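Local coordinates for NS2 (Infectious salmon anemia virus, PDB 5WCO), which probably forms the matrix layer beneath the envelope of an orthomyxovirus, through self-polymerization and association with the membrane, at residues E23-I27 / M61-L65; E56-A60 / F77-E81. All blocks are in the same frame, centred on the assembly; numbering follows the deposited sequence.

Contact 1 of 2, residues E23-I27 / M61-L65; sequences ESQWI and MGVLL
L64 pushes its isobutyl end into the face of helix 23-30 formed by E23, W26 and I27, in a helix-helix packing of an all-helical fold. The axes of the two short segments approach to 10.4 Å and run at 145°, closer to antiparallel than parallel, so E23 lies opposite L65 and I27 opposite M61. No hydrogen bond crosses; the evidence is for apolar contact. L64 CD2 meets W26 CE3 at 3.8 Å and I27 CG1 at 4.2 Å, a reach made possible by L64 CG lying anti to its own N (chi1 -169°). The indole meets this methyl obliquely. I27 splits its branches: CD1 goes to L65 CG at 4.0 Å, across that leucine at roughly a right angle, and CG2 goes to M61.

E23 is the polar member of the interface. Its chain, bent at chi2 (-52°), lays the aliphatic part against helix 55-66, with CB 3.8 Å from L65 CD2, while the carboxylate crosses L64 at roughly a right angle, OE1 lying by its CG and CD2. R126 of helix 115-131 bridges to E23 OE1 and makes a cation-pi contact with W26, and so probably helps to hold both. S24 OG hydrogen bonds to P39 O, tying the start of the helix to the loop before helix 41-50. At the M61 end of the interface, SD rests 3.9 Å from I27 CG2.

Contact 2 of 2, residues E56-A60 / F77-E81; sequences EVVYA and FPVPE
F77 fits its ring into the corner made by the V58 backbone and side chain and the face of the Y59 ring, and the tyrosine in turn runs out along the loop as far as P80. F77 CD2 stands 3.4 Å above one face of the Y59 ring, over its centre. With centroids 4.6 Å apart and planes at 44°, the pair is oblique, one ring corner bearing on the other ring's face. The next atoms of the phenyl ring, CE2 and CZ, turn its edge to the helix backbone: F77 CE2 is 3.4 Å from V58 O, near the phenyl plane. F77 CE2 also packs on V58 CG1 at 3.8 Å, and is the bump that enters the angle between the V58 carbonyl and methyl and the Y59 face.

Y59 CG lies beside the backbone N (chi1 -76°), a setting that carries the ring past F77 in the opposite direction and brings its hydroxyl to the loop. There Y59 OH donates a hydrogen bond to P78 O, at the edge of the tyrosine ring and near its plane; the modelled length of 2.4 Å is very short and doubtful at this resolution. Both prolines flank Y59 OH, P78 CD at 3.7 Å and P80 CG at 4.2 Å.

Through the F77 and proline contacts the irregular loop packs on helix 55-66 beside two further helices: Y59 touches T102 and L105 of helix 101-110, F77 reaches M109 there and I45 of helix 41-50, and V58 packs on A48 and L49 of helix 41-50.

In the fold
From the N terminus the chain enters helix 23-30, passes through helix 41-50 and returns along helix 55-66; contact 1 closes this excursion, with 33 residues, 19 of them helical, between its segments. Contact 2 closes a shorter one of 16 residues, from the first half of helix 55-66 to the loop that leads on to helix 90-99. Because 56-60 falls between 23-27 and 61-65 whereas 77-81 lies beyond both, the two closures cross. Their centres are 14 Å apart, and they meet where G62 CA packs against F77 CZ at 3.8 Å. Helix 55-66 therefore joins the N-terminal helix to the loop between helix 55-66 and helix 90-99.

Contact 1 of 2, residues E23-I27 / M61-L65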
ATOM      1  N   GLU A  23       7.220  -2.244 -14.621  1.00 48.04           N
ATOM      2  CA  GLU A  23       6.057  -2.082 -13.766  1.00 50.97           C
ATOM      3  C   GLU A  23       5.794  -3.062 -12.614  1.00 50.93           C
ATOM      4  O   GLU A  23       5.468  -2.621 -11.523  1.00 46.81           O
ATOM      5  CB  GLU A  23       4.805  -1.851 -14.627  1.00 51.21           C
ATOM      6  CG  GLU A  23       5.002  -0.829 -15.766  1.00 50.67           C
ATOM      7  CD  GLU A  23       5.580   0.501 -15.285  1.00 57.71           C
ATOM      8  OE1 GLU A  23       5.209   0.975 -14.182  1.00 59.69           O
ATOM      9  OE2 GLU A  23       6.410   1.081 -16.011  1.00 64.80           O
ATOM     10  N   SER A  24       5.962  -4.364 -12.847  1.00 46.82           N
ATOM     11  CA  SER A  24       5.887  -5.345 -11.773  1.00 45.48           C
ATOM     12  C   SER A  24       6.787  -5.016 -10.582  1.00 50.22           C
ATOM     13  O   SER A  24       6.312  -4.968  -9.437  1.00 46.69           O
ATOM     14  CB  SER A  24       6.205  -6.753 -12.267  1.00 49.64           C
ATOM     15  OG  SER A  24       5.197  -7.201 -13.145  1.00 58.28           O
ATOM     16  N   GLN A  25       8.076  -4.793 -10.817  1.00 48.85           N
ATOM     17  CA  GLN A  25       8.899  -4.479  -9.660  1.00 47.89           C
ATOM     18  C   GLN A  25       8.461  -3.150  -9.089  1.00 47.99           C
ATOM     19  O   GLN A  25       8.453  -2.985  -7.876  1.00 54.46           O
ATOM     20  CB  GLN A  25      10.415  -4.523  -9.900  1.00 49.07           C
ATOM     21  CG  GLN A  25      11.253  -4.212  -8.597  1.00 63.76           C
ATOM     22  CD  GLN A  25      10.892  -5.080  -7.297  1.00 73.04           C
ATOM     23  OE1 GLN A  25      10.354  -6.199  -7.382  1.00 68.08           O
ATOM     24  NE2 GLN A  25      11.222  -4.539  -6.104  1.00 68.09           N
ATOM     25  N   TRP A  26       8.038  -2.219  -9.937  1.00 47.10           N
ATOM     26  CA  TRP A  26       7.650  -0.920  -9.409  1.00 46.49           C
ATOM     27  C   TRP A  26       6.489  -1.096  -8.420  1.00 43.80           C
ATOM     28  O   TRP A  26       6.531  -0.617  -7.278  1.00 42.24           O
ATOM     29  CB  TRP A  26       7.279   0.084 -10.519  1.00 40.00           C
ATOM     30  CG  TRP A  26       7.031   1.432  -9.890  1.00 41.55           C
ATOM     31  CD1 TRP A  26       7.953   2.419  -9.681  1.00 41.74           C
ATOM     32  CD2 TRP A  26       5.797   1.909  -9.312  1.00 42.01           C
ATOM     33  NE1 TRP A  26       7.368   3.485  -9.034  1.00 42.80           N
ATOM     34  CE2 TRP A  26       6.049   3.200  -8.795  1.00 40.97           C
ATOM     35  CE3 TRP A  26       4.510   1.373  -9.191  1.00 35.01           C
ATOM     36  CZ2 TRP A  26       5.068   3.958  -8.172  1.00 44.11           C
ATOM     37  CZ3 TRP A  26       3.548   2.105  -8.567  1.00 35.13           C
ATOM     38  CH2 TRP A  26       3.819   3.391  -8.065  1.00 48.10           C
ATOM     39  N   ILE A  27       5.469  -1.800  -8.900  1.00 45.02           N
ATOM     40  CA  ILE A  27       4.269  -2.147  -8.153  1.00 45.49           C
ATOM     41  C   ILE A  27       4.590  -2.815  -6.822  1.00 45.38           C
ATOM     42  O   ILE A  27       4.036  -2.440  -5.777  1.00 41.97           O
ATOM     43  CB  ILE A  27       3.352  -3.071  -8.998  1.00 42.47           C
ATOM     44  CG1 ILE A  27       2.837  -2.309 -10.241  1.00 42.68           C
ATOM     45  CG2 ILE A  27       2.205  -3.563  -8.163  1.00 37.96           C
ATOM     46  CD1 ILE A  27       1.945  -3.117 -11.176  1.00 43.70           C
ATOM     47  N   MET A  61      -3.348  -0.479 -11.660  1.00 49.00           N
ATOM     48  CA  MET A  61      -2.248  -1.404 -11.924  1.00 40.66           C
ATOM     49  C   MET A  61      -2.373  -2.002 -13.316  1.00 41.59           C
ATOM     50  O   MET A  61      -1.372  -2.233 -13.984  1.00 41.48           O
ATOM     51  CB  MET A  61      -2.214  -2.521 -10.869  1.00 42.16           C
ATOM     52  CG  MET A  61      -1.797  -2.059  -9.466  1.00 47.56           C
ATOM     53  SD  MET A  61      -1.726  -3.398  -8.229  1.00 54.22           S
ATOM     54  CE  MET A  61      -3.422  -3.350  -7.626  1.00 47.07           C
ATOM     55  N   GLY A  62      -3.606  -2.263 -13.758  1.00 44.84           N
ATOM     56  CA  GLY A  62      -3.825  -2.767 -15.111  1.00 45.16           C
ATOM     57  C   GLY A  62      -3.309  -1.803 -16.186  1.00 45.13           C
ATOM     58  O   GLY A  62      -2.595  -2.194 -17.108  1.00 46.91           O
ATOM     59  N   VAL A  63      -3.676  -0.536 -16.049  1.00 43.26           N
ATOM     60  CA  VAL A  63      -3.256   0.520 -16.958  1.00 45.63           C
ATOM     61  C   VAL A  63      -1.736   0.696 -16.919  1.00 47.64           C
ATOM     62  O   VAL A  63      -1.071   0.838 -17.949  1.00 43.62           O
ATOM     63  CB  VAL A  63      -3.946   1.845 -16.563  1.00 40.37           C
ATOM     64  CG1 VAL A  63      -3.416   3.010 -17.379  1.00 38.26           C
ATOM     65  CG2 VAL A  63      -5.469   1.709 -16.680  1.00 42.31           C
ATOM     66  N   LEU A  64      -1.185   0.671 -15.718  1.00 43.35           N
ATOM     67  CA  LEU A  64       0.238   0.884 -15.577  1.00 42.98           C
ATOM     68  C   LEU A  64       0.996  -0.274 -16.241  1.00 48.28           C
ATOM     69  O   LEU A  64       2.033  -0.076 -16.876  1.00 49.98           O
ATOM     70  CB  LEU A  64       0.590   1.060 -14.102  1.00 44.05           C
ATOM     71  CG  LEU A  64       2.012   1.541 -13.824  1.00 55.28           C
ATOM     72  CD1 LEU A  64       2.260   3.004 -14.278  1.00 47.15           C
ATOM     73  CD2 LEU A  64       2.351   1.333 -12.337  1.00 55.70           C
ATOM     74  N   LEU A  65       0.452  -1.485 -16.132  1.00 47.63           N
ATOM     75  CA  LEU A  65       1.035  -2.643 -16.808  1.00 44.92           C
ATOM     76  C   LEU A  65       0.946  -2.576 -18.342  1.00 54.72           C
ATOM     77  O   LEU A  65       1.971  -2.675 -19.025  1.00 55.03           O
ATOM     78  CB  LEU A  65       0.397  -3.913 -16.296  1.00 45.96           C
ATOM     79  CG  LEU A  65       0.869  -4.277 -14.888  1.00 50.26           C
ATOM     80  CD1 LEU A  65      -0.026  -5.364 -14.295  1.00 41.56           C
ATOM     81  CD2 LEU A  65       2.330  -4.716 -14.906  1.00 43.89           C
TER

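Contact 2 of 2, residues E56-A60 / F77-E81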
ATOM      1  N   GLU A  56     -10.577   0.846  -8.032  1.00 41.75           N
ATOM      2  CA  GLU A  56      -9.676   1.836  -8.618  1.00 50.69           C
ATOM      3  C   GLU A  56      -8.227   1.345  -8.705  1.00 53.14           C
ATOM      4  O   GLU A  56      -7.612   1.425  -9.784  1.00 42.98           O
ATOM      5  CB  GLU A  56      -9.697   3.158  -7.845  1.00 53.31           C
ATOM      6  CG  GLU A  56     -11.041   3.844  -7.781  1.00 57.30           C
ATOM      7  CD  GLU A  56     -11.941   3.293  -6.673  1.00 64.30           C
ATOM      8  OE1 GLU A  56     -12.192   2.058  -6.674  1.00 61.35           O
ATOM      9  OE2 GLU A  56     -12.398   4.093  -5.809  1.00 66.85           O
ATOM     10  N   VAL A  57      -7.698   0.837  -7.581  1.00 46.13           N
ATOM     11  CA  VAL A  57      -6.283   0.448  -7.507  1.00 44.38           C
ATOM     12  C   VAL A  57      -5.939  -0.691  -8.474  1.00 46.93           C
ATOM     13  O   VAL A  57      -4.929  -0.624  -9.202  1.00 52.54           O
ATOM     14  CB  VAL A  57      -5.791   0.131  -6.050  1.00 45.61           C
ATOM     15  CG1 VAL A  57      -4.318  -0.230  -6.043  1.00 46.99           C
ATOM     16  CG2 VAL A  57      -6.009   1.308  -5.129  1.00 46.87           C
ATOM     17  N   VAL A  58      -6.775  -1.719  -8.514  1.00 46.28           N
ATOM     18  CA  VAL A  58      -6.500  -2.889  -9.346  1.00 46.06           C
ATOM     19  C   VAL A  58      -6.552  -2.487 -10.823  1.00 47.79           C
ATOM     20  O   VAL A  58      -5.711  -2.890 -11.630  1.00 44.83           O
ATOM     21  CB  VAL A  58      -7.488  -4.032  -9.038  1.00 43.93           C
ATOM     22  CG1 VAL A  58      -7.103  -5.296  -9.765  1.00 45.39           C
ATOM     23  CG2 VAL A  58      -7.544  -4.271  -7.538  1.00 46.82           C
ATOM     24  N   TYR A  59      -7.520  -1.654 -11.173  1.00 48.73           N
ATOM     25  CA  TYR A  59      -7.590  -1.158 -12.543  1.00 46.16           C
ATOM     26  C   TYR A  59      -6.385  -0.266 -12.901  1.00 43.81           C
ATOM     27  O   TYR A  59      -5.869  -0.352 -14.026  1.00 39.01           O
ATOM     28  CB  TYR A  59      -8.937  -0.459 -12.818  1.00 49.95           C
ATOM     29  CG  TYR A  59     -10.111  -1.415 -13.019  1.00 53.18           C
ATOM     30  CD1 TYR A  59     -10.750  -1.994 -11.926  1.00 56.81           C
ATOM     31  CD2 TYR A  59     -10.574  -1.744 -14.296  1.00 48.03           C
ATOM     32  CE1 TYR A  59     -11.833  -2.862 -12.090  1.00 54.60           C
ATOM     33  CE2 TYR A  59     -11.660  -2.621 -14.468  1.00 50.07           C
ATOM     34  CZ  TYR A  59     -12.281  -3.168 -13.354  1.00 55.08           C
ATOM     35  OH  TYR A  59     -13.344  -4.030 -13.484  1.00 55.73           O
ATOM     36  N   ALA A  60      -5.938   0.569 -11.951  1.00 44.78           N
ATOM     37  CA  ALA A  60      -4.767   1.431 -12.146  1.00 36.72           C
ATOM     38  C   ALA A  60      -3.519   0.602 -12.410  1.00 43.25           C
ATOM     39  O   ALA A  60      -2.737   0.918 -13.307  1.00 47.96           O
ATOM     40  CB  ALA A  60      -4.554   2.343 -10.977  1.00 37.66           C
ATOM     41  N   PHE A  77     -10.205  -8.300 -16.327  1.00 52.56           N
ATOM     42  CA  PHE A  77     -11.028  -7.414 -15.519  1.00 56.38           C
ATOM     43  C   PHE A  77     -12.519  -7.590 -15.739  1.00 61.92           C
ATOM     44  O   PHE A  77     -12.975  -7.787 -16.877  1.00 63.44           O
ATOM     45  CB  PHE A  77     -10.641  -5.955 -15.748  1.00 52.41           C
ATOM     46  CG  PHE A  77      -9.297  -5.594 -15.204  1.00 50.79           C
ATOM     47  CD1 PHE A  77      -8.140  -5.861 -15.934  1.00 50.39           C
ATOM     48  CD2 PHE A  77      -9.180  -4.981 -13.962  1.00 53.93           C
ATOM     49  CE1 PHE A  77      -6.886  -5.522 -15.438  1.00 46.81           C
ATOM     50  CE2 PHE A  77      -7.931  -4.628 -13.453  1.00 48.83           C
ATOM     51  CZ  PHE A  77      -6.783  -4.898 -14.200  1.00 48.88           C
ATOM     52  N   PRO A  78     -13.285  -7.526 -14.638  1.00 63.62           N
ATOM     53  CA  PRO A  78     -14.748  -7.428 -14.729  1.00 62.03           C
ATOM     54  C   PRO A  78     -15.141  -6.150 -15.482  1.00 64.49           C
ATOM     55  O   PRO A  78     -14.658  -5.067 -15.157  1.00 61.71           O
ATOM     56  CB  PRO A  78     -15.193  -7.351 -13.261  1.00 59.93           C
ATOM     57  CG  PRO A  78     -14.088  -8.021 -12.486  1.00 60.06           C
ATOM     58  CD  PRO A  78     -12.818  -7.685 -13.246  1.00 64.22           C
ATOM     59  N   VAL A  79     -15.979  -6.289 -16.502  1.00 68.80           N
ATOM     60  CA  VAL A  79     -16.474  -5.144 -17.243  1.00 70.51           C
ATOM     61  C   VAL A  79     -17.305  -4.322 -16.270  1.00 69.82           C
ATOM     62  O   VAL A  79     -18.184  -4.880 -15.604  1.00 72.16           O
ATOM     63  CB  VAL A  79     -17.346  -5.584 -18.446  1.00 71.23           C
ATOM     64  CG1 VAL A  79     -17.787  -4.363 -19.265  1.00 71.58           C
ATOM     65  CG2 VAL A  79     -16.595  -6.596 -19.312  1.00 66.75           C
ATOM     66  N   PRO A  80     -17.012  -3.003 -16.159  1.00 69.11           N
ATOM     67  CA  PRO A  80     -17.759  -2.133 -15.235  1.00 65.70           C
ATOM     68  C   PRO A  80     -19.099  -1.669 -15.830  1.00 64.62           C
ATOM     69  O   PRO A  80     -19.414  -1.972 -16.989  1.00 70.02           O
ATOM     70  CB  PRO A  80     -16.812  -0.928 -15.031  1.00 59.15           C
ATOM     71  CG  PRO A  80     -15.525  -1.277 -15.736  1.00 52.77           C
ATOM     72  CD  PRO A  80     -15.888  -2.285 -16.788  1.00 58.92           C
ATOM     73  N   GLU A  81     -19.873  -0.930 -15.043  1.00 64.55           N
ATOM     74  CA  GLU A  81     -21.190  -0.450 -15.473  1.00 74.38           C
ATOM     75  C   GLU A  81     -21.089   0.861 -16.276  1.00 75.89           C
ATOM     76  O   GLU A  81     -20.203   1.682 -16.021  1.00 66.39           O
ATOM     77  CB  GLU A  81     -22.117  -0.242 -14.258  1.00 75.63           C
ATOM     78  CG  GLU A  81     -21.902  -1.198 -13.075  1.00 70.26           C
ATOM     79  CD  GLU A  81     -23.173  -1.932 -12.668  1.00 74.34           C
ATOM     80  OE1 GLU A  81     -24.226  -1.712 -13.303  1.00 71.00           O
ATOM     81  OE2 GLU A  81     -23.118  -2.736 -11.708  1.00 82.66           O
TER